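Local coordinates for protein fusolin (PDB 4YN1) that builds the crystalline spindles of an insect poxvirus that enhance virulence, and probably acts on chitin through its lytic polysaccharide monooxygenase-like domain, at residues K44-S47 with S51-Q54; N76-C81 with P146-V151; F138-I143 with V178-R183; V200-R205 with F209-R214. All coordinates share one frame; numbering follows the deposited sequence.

Contact 1 of 4, residues K44-S47 with S51-Q54; sequences KVLS and STSQ
L46 and V45, on the last turn of helix 32-47, press against the start of the next helix, and this contact is purely van der Waals. L46 delivers one methyl: its CG lies anti to the carbonyl carbon (chi1 -66°), and CD2 is laid against the backbone of S51 and T52, with CD2 3.8 Å from S51 O and 3.9 Å from T52 N. The side chain of T52 comes by more loosely, its OG1 4.2 Å from L46 CD2. The preceding residue, V45, points at the second helix and sets CG1 on the backbone of Q54, 3.9 Å from Q54 C. Most of what the two methyls touch is therefore main chain, which brings the helices close at their junction.

The hydrogen bonds that shape the surface met by those methyls lie within 51-54. S51 is the N-cap and forms a capping box with Q54. Q54 N gives its hydrogen to S51 OG at 3.2 Å, while S51 N reaches back to Q54 OE1 at 2.9 Å along a nearly straight line (166°), in the carbonyl plane and on a lone pair. S51 OG adds a longer bond of 3.3 Å to Q54 OE1, tilted from that plane. Two donors thus hold the amide oxygen and fix the rotation of the Q54 amide.

Two consecutive helices, 32-47 and 52-64, are joined here by a short turn at the protein surface. V45 also packs on A55 and A58, L46 on A55, and W100 from a loop covers both V45 and Q54.

Contact 2 of 4, residues N76-C81 with P146-V151; sequences NFRDIC and PSYFEV. With NAG (2-acetamido-2-deoxy-beta-D-glucopyranose), chain B; NAG (2-acetamido-2-deoxy-beta-D-glucopyranose), chain C.
F77 and Y148 make the tight part of this contact. The two side chains pass at an angle, and Y148 OH lies in the plane of the F77 ring at its edge, 3.7 Å from F77 CD1; the ring carbons F77 CD1 and Y148 CE1 are 4.1 Å apart. Y148 CG sits between the backbone N and the carbonyl carbon (chi1 68°), and the ring reaches from strand 147-154 to the type I turn N76-D79. R214 reinforces the turn from the neighbouring strand by bonding F77 O.

Beside it, I80 and E150 run antiparallel alongside one another, the I80 CD1 methyl 3.6 Å from E150 OE1. That oxygen is held by R214 in a salt bridge and by the hydroxyl of Y152.

Toward the glycan, direct packing gives way to a water-bridged polar network. One water donates to R78 O and to E150 OE2, 2.6 Å from the latter, and also bonds Y148 OH. The acetamide N2 of the inner sugar, NAG of chain B, donates to E150 OE2 at 2.8 Å (160°). R78 lies more loosely along the outer sugar, NAG of chain C, with F77 CZ over the centre of one guanidinium face.

With N175 in the same pocket, this is consistent with an N-linked chitobiose folded back on the protein. Both carboxylate oxygens of E150 are engaged, which would tie the glycan's orientation to the domain.

Contact 3 of 4, residues F138-I143 with V178-R183; sequences FCPTAI and VPLVNR
I143 and L180 meet tip to tip. The CD1 methyl of I143 touches both branches of L180, at 3.7 Å from L180 CD2 and 3.8 Å from L180 CD1, so the leucine fork faces a single methyl. L180 gets there with CG anti to the backbone N (chi1 -175°), which carries the fork away from its own strand and toward the 138-143 segment. On the isoleucine side, CG1 stands anti to the carbonyl carbon (chi1 -55°), with CD1 at its far end meeting the leucine. P140 adds a lighter touch from its ring, P140 CG lying 4.3 Å from L180 CD1.

These residues meet across an intervening strand. In the four-stranded antiparallel sheet of the LPMO domain, strands 131-140 and 180-182 lie on either side of 194-203, so P140 and L180 approach one another over Y196, which both also touch. R194 and E145 add further contacts to L180.

I143 is exposed, in the loop that leaves strand 131-140, while P140 is buried. Behind it, the C139-C189 disulfide ties the same strand to the loop before 194-203, while R183 bonds the backbone oxygen of C189 from the 180-182 side.

Contact 4 of 4, residues V200-R205 with F209-R214; sequences VPVPYR and FVIYVR
V202 and R205 both approach the F209 ring obliquely. V202 CG1 comes to 3.7 Å from F209 CE2. At another part of the ring the aliphatic start of R205 packs, with R205 CB 3.7 Å from F209 CD1 and CG at a like distance. The arginine crosses the phenylalanine at about a right angle, its guanidinium plane turned 70° from the ring. F209 has CG between its backbone N and carbonyl carbon (chi1 60°), a position that lifts the ring toward the 200-205 segment. V202 also offers CG2 to I211 CD1 at 4.3 Å, a looser touch.

Although strands 194-203 and 209-217 follow each other in the chain, they belong to different sheets, so the short connection passes from one sheet of the beta sandwich to the other, a beta-arch, and these side chains are part of the interior packing.

Around this core the arginine is steered by polar partners. Its chain bends at chi2 (-75°), and NH1 bonds Y204 O at 2.8 Å from above the carbonyl plane, while NH2 bonds T154 O; a long, weak ion pair runs to E171. F233 meets the F209 ring with planes about 30° apart, and V151 and I134 pack against I211 and V202 respectively.

How the contacts relate
Contact 1 comes first in the chain and stands apart: its centre is about 35 Å from that of contact 2 and about 36 Å from those of contacts 3 and 4, in the helical region inserted between strand 2-6 and the later sandwich strands. The other three lie in or against the two sheets, their centres 17 to 20 Å apart. Contacts 2 and 3 interleave along the chain, and F149 packs on V178 and F138 between them. Contact 4 comes last; it shares neighbouring strands 147-154 and 209-217 with contact 2, V151 packing on I211, and links that sheet to strand 194-203, which contact 3 spans. The glycan site thus rests on the same framework as the sandwich interior.

Contact 1 of 4, residues K44-S47 with S51-Q54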
# COMPACT_ATOMS: atom_id res chain seq x y z
N LYS A 44 20.68 -5.28 2.98
CA LYS A 44 20.43 -6.28 4.02
C LYS A 44 21.07 -7.61 3.60
O LYS A 44 21.74 -8.26 4.42
CB LYS A 44 18.93 -6.47 4.25
CG LYS A 44 18.53 -7.39 5.39
CD LYS A 44 17.02 -7.28 5.62
CE LYS A 44 16.44 -8.38 6.46
NZ LYS A 44 14.98 -8.21 6.62
N VAL A 45 20.90 -8.02 2.34
CA VAL A 45 21.47 -9.28 1.89
C VAL A 45 23.00 -9.24 1.95
O VAL A 45 23.60 -10.20 2.42
CB VAL A 45 20.95 -9.68 0.49
CG1 VAL A 45 21.76 -10.86 -0.07
CG2 VAL A 45 19.47 -10.01 0.54
N LEU A 46 23.62 -8.15 1.48
CA LEU A 46 25.08 -8.00 1.52
C LEU A 46 25.58 -8.03 2.95
O LEU A 46 26.61 -8.65 3.21
CB LEU A 46 25.54 -6.70 0.88
CG LEU A 46 25.32 -6.57 -0.59
CD1 LEU A 46 25.78 -5.24 -1.06
CD2 LEU A 46 25.99 -7.71 -1.35
N SER A 47 24.84 -7.40 3.89
CA SER A 47 25.22 -7.39 5.31
C SER A 47 25.18 -8.78 5.95
O SER A 47 25.87 -8.99 6.94
CB SER A 47 24.36 -6.42 6.12
OG SER A 47 23.09 -6.94 6.46
N SER A 51 26.13 -12.55 -1.87
CA SER A 51 26.84 -11.94 -2.99
C SER A 51 25.98 -10.83 -3.56
O SER A 51 24.78 -10.75 -3.27
CB SER A 51 27.08 -12.97 -4.09
OG SER A 51 25.86 -13.60 -4.45
N THR A 52 26.58 -10.02 -4.43
CA THR A 52 25.89 -8.96 -5.15
C THR A 52 24.76 -9.56 -6.01
O THR A 52 23.71 -8.94 -6.13
CB THR A 52 26.87 -8.15 -5.99
OG1 THR A 52 27.77 -7.49 -5.11
CG2 THR A 52 26.17 -7.11 -6.86
N SER A 53 24.98 -10.77 -6.59
CA SER A 53 23.96 -11.43 -7.40
C SER A 53 22.78 -11.83 -6.53
O SER A 53 21.64 -11.66 -6.95
CB SER A 53 24.52 -12.68 -8.09
OG SER A 53 25.39 -12.24 -9.12
N GLN A 54 23.06 -12.38 -5.35
CA GLN A 54 22.01 -12.78 -4.41
C GLN A 54 21.24 -11.55 -3.91
O GLN A 54 20.03 -11.60 -3.75
CB GLN A 54 22.61 -13.53 -3.21
CG GLN A 54 23.01 -14.97 -3.55
CD GLN A 54 23.72 -15.64 -2.39
OE1 GLN A 54 24.64 -15.09 -1.82
NE2 GLN A 54 23.29 -16.83 -1.99

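Contact 2 of 4, residues N76-C81 with P146-V151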
# COMPACT_ATOMS: atom_id res chain seq x y z
N ASN A 76 -7.46 -21.23 10.26
CA ASN A 76 -7.98 -20.22 11.19
C ASN A 76 -8.05 -18.79 10.56
O ASN A 76 -8.17 -17.82 11.30
CB ASN A 76 -7.08 -20.18 12.42
CG ASN A 76 -6.98 -21.49 13.16
OD1 ASN A 76 -7.97 -22.20 13.28
ND2 ASN A 76 -5.81 -21.80 13.71
N PHE A 77 -7.93 -18.67 9.22
CA PHE A 77 -7.92 -17.39 8.50
C PHE A 77 -9.03 -16.38 8.85
O PHE A 77 -8.81 -15.19 8.67
CB PHE A 77 -7.91 -17.63 6.96
CG PHE A 77 -9.11 -18.34 6.41
CD1 PHE A 77 -10.26 -17.65 6.08
CD2 PHE A 77 -9.07 -19.70 6.17
CE1 PHE A 77 -11.40 -18.32 5.64
CE2 PHE A 77 -10.20 -20.38 5.71
CZ PHE A 77 -11.36 -19.69 5.48
N ARG A 78 -10.24 -16.83 9.24
CA ARG A 78 -11.34 -15.91 9.54
C ARG A 78 -11.10 -15.10 10.80
O ARG A 78 -11.75 -14.07 10.98
CB ARG A 78 -12.67 -16.65 9.72
CG ARG A 78 -13.14 -17.31 8.43
CD ARG A 78 -14.37 -18.16 8.62
NE ARG A 78 -14.66 -19.01 7.45
CZ ARG A 78 -14.15 -20.23 7.23
NH1 ARG A 78 -13.29 -20.77 8.09
NH2 ARG A 78 -14.50 -20.90 6.14
N ASP A 79 -10.27 -15.60 11.69
CA ASP A 79 -9.99 -14.99 12.98
C ASP A 79 -8.92 -13.94 12.84
O ASP A 79 -7.76 -14.28 12.75
CB ASP A 79 -9.59 -16.09 13.98
CG ASP A 79 -9.36 -15.57 15.40
OD1 ASP A 79 -9.61 -14.36 15.65
OD2 ASP A 79 -8.90 -16.36 16.25
N ILE A 80 -9.30 -12.66 12.86
CA ILE A 80 -8.31 -11.58 12.73
C ILE A 80 -7.26 -11.59 13.84
O ILE A 80 -6.10 -11.27 13.58
CB ILE A 80 -9.00 -10.20 12.53
CG1 ILE A 80 -8.07 -9.19 11.80
CG2 ILE A 80 -9.56 -9.65 13.84
CD1 ILE A 80 -7.80 -9.50 10.36
N CYS A 81 -7.59 -12.09 15.06
CA CYS A 81 -6.58 -12.20 16.13
C CYS A 81 -5.47 -13.17 15.75
O CYS A 81 -4.30 -12.90 16.02
CB CYS A 81 -7.24 -12.61 17.44
SG CYS A 81 -8.44 -11.40 18.02
N PRO A 146 -13.42 -19.78 -3.68
CA PRO A 146 -14.07 -18.68 -2.95
C PRO A 146 -13.07 -17.82 -2.17
O PRO A 146 -12.03 -18.31 -1.73
CB PRO A 146 -15.03 -19.43 -2.01
CG PRO A 146 -14.33 -20.68 -1.71
CD PRO A 146 -13.65 -21.07 -3.00
N SER A 147 -13.40 -16.55 -2.00
CA SER A 147 -12.53 -15.62 -1.29
C SER A 147 -13.33 -14.43 -0.85
O SER A 147 -14.48 -14.26 -1.27
CB SER A 147 -11.39 -15.18 -2.22
OG SER A 147 -11.93 -14.35 -3.24
N TYR A 148 -12.71 -13.56 -0.04
CA TYR A 148 -13.35 -12.35 0.44
C TYR A 148 -12.33 -11.26 0.66
O TYR A 148 -11.13 -11.53 0.66
CB TYR A 148 -14.22 -12.59 1.69
CG TYR A 148 -13.42 -12.95 2.93
CD1 TYR A 148 -12.80 -14.18 3.04
CD2 TYR A 148 -13.30 -12.05 3.99
CE1 TYR A 148 -12.14 -14.55 4.21
CE2 TYR A 148 -12.55 -12.38 5.12
CZ TYR A 148 -12.00 -13.65 5.24
OH TYR A 148 -11.23 -14.04 6.30
N PHE A 149 -12.80 -10.05 0.74
CA PHE A 149 -11.96 -8.86 0.93
C PHE A 149 -12.26 -8.18 2.23
O PHE A 149 -13.43 -7.95 2.55
CB PHE A 149 -12.21 -7.83 -0.17
CG PHE A 149 -11.60 -8.17 -1.51
CD1 PHE A 149 -12.29 -8.94 -2.42
CD2 PHE A 149 -10.30 -7.78 -1.82
CE1 PHE A 149 -11.72 -9.27 -3.66
CE2 PHE A 149 -9.73 -8.12 -3.05
CZ PHE A 149 -10.46 -8.82 -3.98
N GLU A 150 -11.21 -7.73 2.91
CA GLU A 150 -11.28 -6.83 4.04
C GLU A 150 -10.44 -5.60 3.71
O GLU A 150 -9.36 -5.74 3.12
CB GLU A 150 -10.70 -7.49 5.30
CG GLU A 150 -11.62 -8.57 5.85
CD GLU A 150 -11.10 -9.30 7.06
OE1 GLU A 150 -9.92 -9.10 7.43
OE2 GLU A 150 -11.85 -10.14 7.61
N VAL A 151 -10.95 -4.42 4.03
CA VAL A 151 -10.22 -3.18 3.83
C VAL A 151 -10.14 -2.43 5.13
O VAL A 151 -11.13 -2.28 5.83
CB VAL A 151 -10.78 -2.30 2.72
CG1 VAL A 151 -9.85 -1.14 2.44
CG2 VAL A 151 -11.02 -3.12 1.43
C1 NAG B . -15.46 -10.44 8.21
C2 NAG B . -14.95 -10.63 9.64
C3 NAG B . -14.88 -12.13 9.93
C4 NAG B . -16.24 -12.78 9.68
C5 NAG B . -16.72 -12.45 8.27
C6 NAG B . -18.11 -12.96 7.96
C7 NAG B . -13.31 -9.19 10.72
C8 NAG B . -11.92 -8.62 10.66
N2 NAG B . -13.63 -10.03 9.76
O3 NAG B . -14.44 -12.35 11.27
O4 NAG B . -16.13 -14.19 9.81
O5 NAG B . -16.77 -11.02 8.13
O6 NAG B . -19.07 -12.48 8.90
O7 NAG B . -14.09 -8.90 11.62
C1 NAG C . -16.43 -14.77 11.05
C2 NAG C . -16.97 -16.17 10.80
C3 NAG C . -17.25 -16.84 12.15
C4 NAG C . -15.98 -16.86 13.00
C5 NAG C . -15.35 -15.47 13.09
C6 NAG C . -13.97 -15.50 13.68
C7 NAG C . -18.31 -16.70 8.78
C8 NAG C . -19.62 -16.50 8.09
N2 NAG C . -18.19 -16.13 10.00
O3 NAG C . -17.65 -18.18 11.91
O4 NAG C . -16.30 -17.26 14.33
O5 NAG C . -15.22 -14.89 11.78
O6 NAG C . -13.59 -14.21 14.15
O7 NAG C . -17.41 -17.37 8.28
O HOH W 1 -11.32 -12.50 8.57

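Contact 3 of 4, residues F138-I143 with V178-R183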
# COMPACT_ATOMS: atom_id res chain seq x y z
N PHE A 138 -9.30 -3.87 -7.58
CA PHE A 138 -8.27 -4.86 -7.29
C PHE A 138 -8.10 -5.68 -8.56
O PHE A 138 -9.09 -6.13 -9.16
CB PHE A 138 -8.68 -5.73 -6.09
CG PHE A 138 -7.58 -6.66 -5.68
CD1 PHE A 138 -7.45 -7.91 -6.27
CD2 PHE A 138 -6.69 -6.31 -4.68
CE1 PHE A 138 -6.42 -8.77 -5.89
CE2 PHE A 138 -5.62 -7.14 -4.36
CZ PHE A 138 -5.53 -8.39 -4.92
N CYS A 139 -6.85 -5.83 -8.98
CA CYS A 139 -6.44 -6.45 -10.23
C CYS A 139 -5.94 -7.89 -9.97
O CYS A 139 -4.83 -8.08 -9.48
CB CYS A 139 -5.38 -5.56 -10.85
SG CYS A 139 -4.79 -6.09 -12.48
N PRO A 140 -6.78 -8.92 -10.16
CA PRO A 140 -6.36 -10.30 -9.88
C PRO A 140 -5.53 -10.84 -11.05
O PRO A 140 -5.89 -10.65 -12.23
CB PRO A 140 -7.68 -11.03 -9.75
CG PRO A 140 -8.56 -10.33 -10.69
CD PRO A 140 -8.13 -8.91 -10.73
N THR A 141 -4.41 -11.49 -10.76
CA THR A 141 -3.59 -12.15 -11.80
C THR A 141 -3.85 -13.66 -11.84
O THR A 141 -3.29 -14.34 -12.69
CB THR A 141 -2.13 -11.78 -11.67
OG1 THR A 141 -1.63 -12.22 -10.42
CG2 THR A 141 -1.91 -10.29 -11.77
N ALA A 142 -4.62 -14.17 -10.90
CA ALA A 142 -5.10 -15.54 -10.84
C ALA A 142 -6.47 -15.48 -10.17
O ALA A 142 -6.66 -14.69 -9.25
CB ALA A 142 -4.15 -16.40 -10.02
N ILE A 143 -7.40 -16.30 -10.61
CA ILE A 143 -8.75 -16.33 -10.04
C ILE A 143 -8.85 -17.46 -9.05
O ILE A 143 -8.92 -18.63 -9.40
CB ILE A 143 -9.83 -16.39 -11.12
CG1 ILE A 143 -9.70 -15.25 -12.15
CG2 ILE A 143 -11.23 -16.37 -10.48
CD1 ILE A 143 -9.87 -13.82 -11.58
N VAL A 178 -16.90 -10.18 -2.92
CA VAL A 178 -17.01 -9.22 -4.02
C VAL A 178 -17.10 -9.99 -5.34
O VAL A 178 -16.24 -10.83 -5.58
CB VAL A 178 -15.75 -8.29 -4.03
CG1 VAL A 178 -15.78 -7.33 -5.23
CG2 VAL A 178 -15.66 -7.50 -2.72
N PRO A 179 -18.05 -9.66 -6.24
CA PRO A 179 -18.11 -10.38 -7.53
C PRO A 179 -17.02 -9.95 -8.49
O PRO A 179 -16.64 -8.79 -8.52
CB PRO A 179 -19.49 -9.99 -8.08
CG PRO A 179 -19.78 -8.66 -7.49
CD PRO A 179 -19.14 -8.67 -6.12
N LEU A 180 -16.55 -10.90 -9.31
CA LEU A 180 -15.62 -10.66 -10.39
C LEU A 180 -16.39 -10.03 -11.54
O LEU A 180 -17.39 -10.60 -11.98
CB LEU A 180 -14.99 -11.99 -10.82
CG LEU A 180 -13.91 -11.94 -11.86
CD1 LEU A 180 -12.68 -11.21 -11.35
CD2 LEU A 180 -13.52 -13.35 -12.29
N VAL A 181 -15.95 -8.88 -12.01
CA VAL A 181 -16.62 -8.12 -13.07
C VAL A 181 -15.68 -7.78 -14.19
O VAL A 181 -14.48 -7.81 -14.02
CB VAL A 181 -17.31 -6.83 -12.51
CG1 VAL A 181 -18.46 -7.18 -11.53
CG2 VAL A 181 -16.31 -5.87 -11.86
N ASN A 182 -16.23 -7.46 -15.37
CA ASN A 182 -15.42 -7.00 -16.49
C ASN A 182 -14.79 -5.66 -16.17
O ASN A 182 -15.48 -4.75 -15.68
CB ASN A 182 -16.29 -6.82 -17.74
CG ASN A 182 -16.76 -8.15 -18.28
OD1 ASN A 182 -16.07 -9.16 -18.19
ND2 ASN A 182 -17.95 -8.21 -18.78
N ARG A 183 -13.50 -5.50 -16.48
CA ARG A 183 -12.84 -4.23 -16.29
C ARG A 183 -13.44 -3.21 -17.25
O ARG A 183 -13.88 -3.58 -18.35
CB ARG A 183 -11.33 -4.34 -16.50
CG ARG A 183 -10.90 -4.27 -17.96
CD ARG A 183 -9.42 -4.51 -18.14
NE ARG A 183 -9.14 -4.76 -19.56
CZ ARG A 183 -7.99 -5.22 -20.05
NH1 ARG A 183 -6.99 -5.50 -19.24
NH2 ARG A 183 -7.85 -5.40 -21.35

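Contact 4 of 4, residues V200-R205 with F209-R214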
# COMPACT_ATOMS: atom_id res chain seq x y z
N VAL A 200 -15.56 1.36 -1.13
CA VAL A 200 -14.99 1.41 0.20
C VAL A 200 -15.33 2.77 0.84
O VAL A 200 -14.92 3.80 0.30
CB VAL A 200 -13.46 1.19 0.16
CG1 VAL A 200 -12.85 1.27 1.57
CG2 VAL A 200 -13.14 -0.17 -0.43
N PRO A 201 -16.02 2.79 2.00
CA PRO A 201 -16.31 4.07 2.69
C PRO A 201 -15.08 4.51 3.46
O PRO A 201 -14.81 4.02 4.56
CB PRO A 201 -17.49 3.73 3.61
CG PRO A 201 -17.37 2.27 3.86
CD PRO A 201 -16.57 1.64 2.74
N VAL A 202 -14.30 5.41 2.87
CA VAL A 202 -13.05 5.84 3.49
C VAL A 202 -13.35 7.00 4.43
O VAL A 202 -13.92 8.00 3.96
CB VAL A 202 -12.00 6.21 2.42
CG1 VAL A 202 -10.70 6.67 3.09
CG2 VAL A 202 -11.73 5.02 1.51
N PRO A 203 -12.96 6.92 5.72
CA PRO A 203 -13.18 8.04 6.62
C PRO A 203 -12.31 9.22 6.24
O PRO A 203 -11.17 9.08 5.76
CB PRO A 203 -12.80 7.45 8.00
CG PRO A 203 -11.80 6.42 7.71
CD PRO A 203 -12.27 5.81 6.41
N TYR A 204 -12.85 10.40 6.41
CA TYR A 204 -12.12 11.62 6.14
C TYR A 204 -10.84 11.68 6.97
O TYR A 204 -10.83 11.30 8.13
CB TYR A 204 -12.98 12.84 6.44
CG TYR A 204 -12.23 14.15 6.37
CD1 TYR A 204 -11.52 14.63 7.47
CD2 TYR A 204 -12.29 14.95 5.24
CE1 TYR A 204 -10.81 15.82 7.41
CE2 TYR A 204 -11.60 16.16 5.18
CZ TYR A 204 -10.92 16.62 6.28
OH TYR A 204 -10.21 17.79 6.17
N ARG A 205 -9.81 12.26 6.37
CA ARG A 205 -8.52 12.51 6.99
C ARG A 205 -7.99 13.83 6.47
O ARG A 205 -8.20 14.13 5.30
CB ARG A 205 -7.53 11.41 6.58
CG ARG A 205 -7.85 10.00 7.10
CD ARG A 205 -7.53 9.90 8.55
NE ARG A 205 -7.86 8.59 9.11
CZ ARG A 205 -9.01 8.26 9.67
NH1 ARG A 205 -10.02 9.13 9.73
NH2 ARG A 205 -9.17 7.05 10.20
N PHE A 209 -2.60 9.01 4.68
CA PHE A 209 -3.03 7.79 5.37
C PHE A 209 -2.77 6.56 4.51
O PHE A 209 -2.31 6.66 3.36
CB PHE A 209 -4.54 7.91 5.73
CG PHE A 209 -5.50 8.09 4.57
CD1 PHE A 209 -5.77 9.35 4.07
CD2 PHE A 209 -6.12 6.99 3.97
CE1 PHE A 209 -6.64 9.52 2.99
CE2 PHE A 209 -7.02 7.17 2.93
CZ PHE A 209 -7.24 8.42 2.41
N VAL A 210 -3.00 5.40 5.08
CA VAL A 210 -2.81 4.15 4.38
C VAL A 210 -4.13 3.38 4.41
O VAL A 210 -4.86 3.36 5.44
CB VAL A 210 -1.66 3.26 4.93
CG1 VAL A 210 -1.65 1.88 4.27
CG2 VAL A 210 -0.31 3.93 4.78
N ILE A 211 -4.46 2.80 3.24
CA ILE A 211 -5.57 1.88 3.04
C ILE A 211 -4.87 0.51 2.94
O ILE A 211 -3.91 0.35 2.17
CB ILE A 211 -6.43 2.16 1.81
CG1 ILE A 211 -7.05 3.59 1.86
CG2 ILE A 211 -7.48 1.07 1.61
CD1 ILE A 211 -7.68 4.08 0.53
N TYR A 212 -5.29 -0.45 3.75
CA TYR A 212 -4.65 -1.76 3.78
C TYR A 212 -5.68 -2.76 3.33
O TYR A 212 -6.75 -2.86 3.94
CB TYR A 212 -4.18 -2.09 5.18
CG TYR A 212 -3.27 -3.29 5.27
CD1 TYR A 212 -2.06 -3.31 4.60
CD2 TYR A 212 -3.53 -4.30 6.18
CE1 TYR A 212 -1.17 -4.36 4.75
CE2 TYR A 212 -2.63 -5.36 6.35
CZ TYR A 212 -1.48 -5.41 5.60
OH TYR A 212 -0.59 -6.43 5.81
N VAL A 213 -5.41 -3.40 2.19
CA VAL A 213 -6.33 -4.31 1.53
C VAL A 213 -5.88 -5.75 1.74
O VAL A 213 -4.75 -6.11 1.43
CB VAL A 213 -6.44 -3.98 0.04
CG1 VAL A 213 -7.37 -4.98 -0.66
CG2 VAL A 213 -6.92 -2.54 -0.17
N ARG A 214 -6.83 -6.58 2.17
CA ARG A 214 -6.60 -7.98 2.40
C ARG A 214 -7.56 -8.78 1.50
O ARG A 214 -8.77 -8.58 1.59
CB ARG A 214 -6.85 -8.32 3.87
CG ARG A 214 -6.74 -9.82 4.19
CD ARG A 214 -7.10 -10.07 5.64
NE ARG A 214 -6.92 -11.48 5.96
CZ ARG A 214 -7.69 -12.22 6.75
NH1 ARG A 214 -8.69 -11.68 7.42
NH2 ARG A 214 -7.42 -13.50 6.92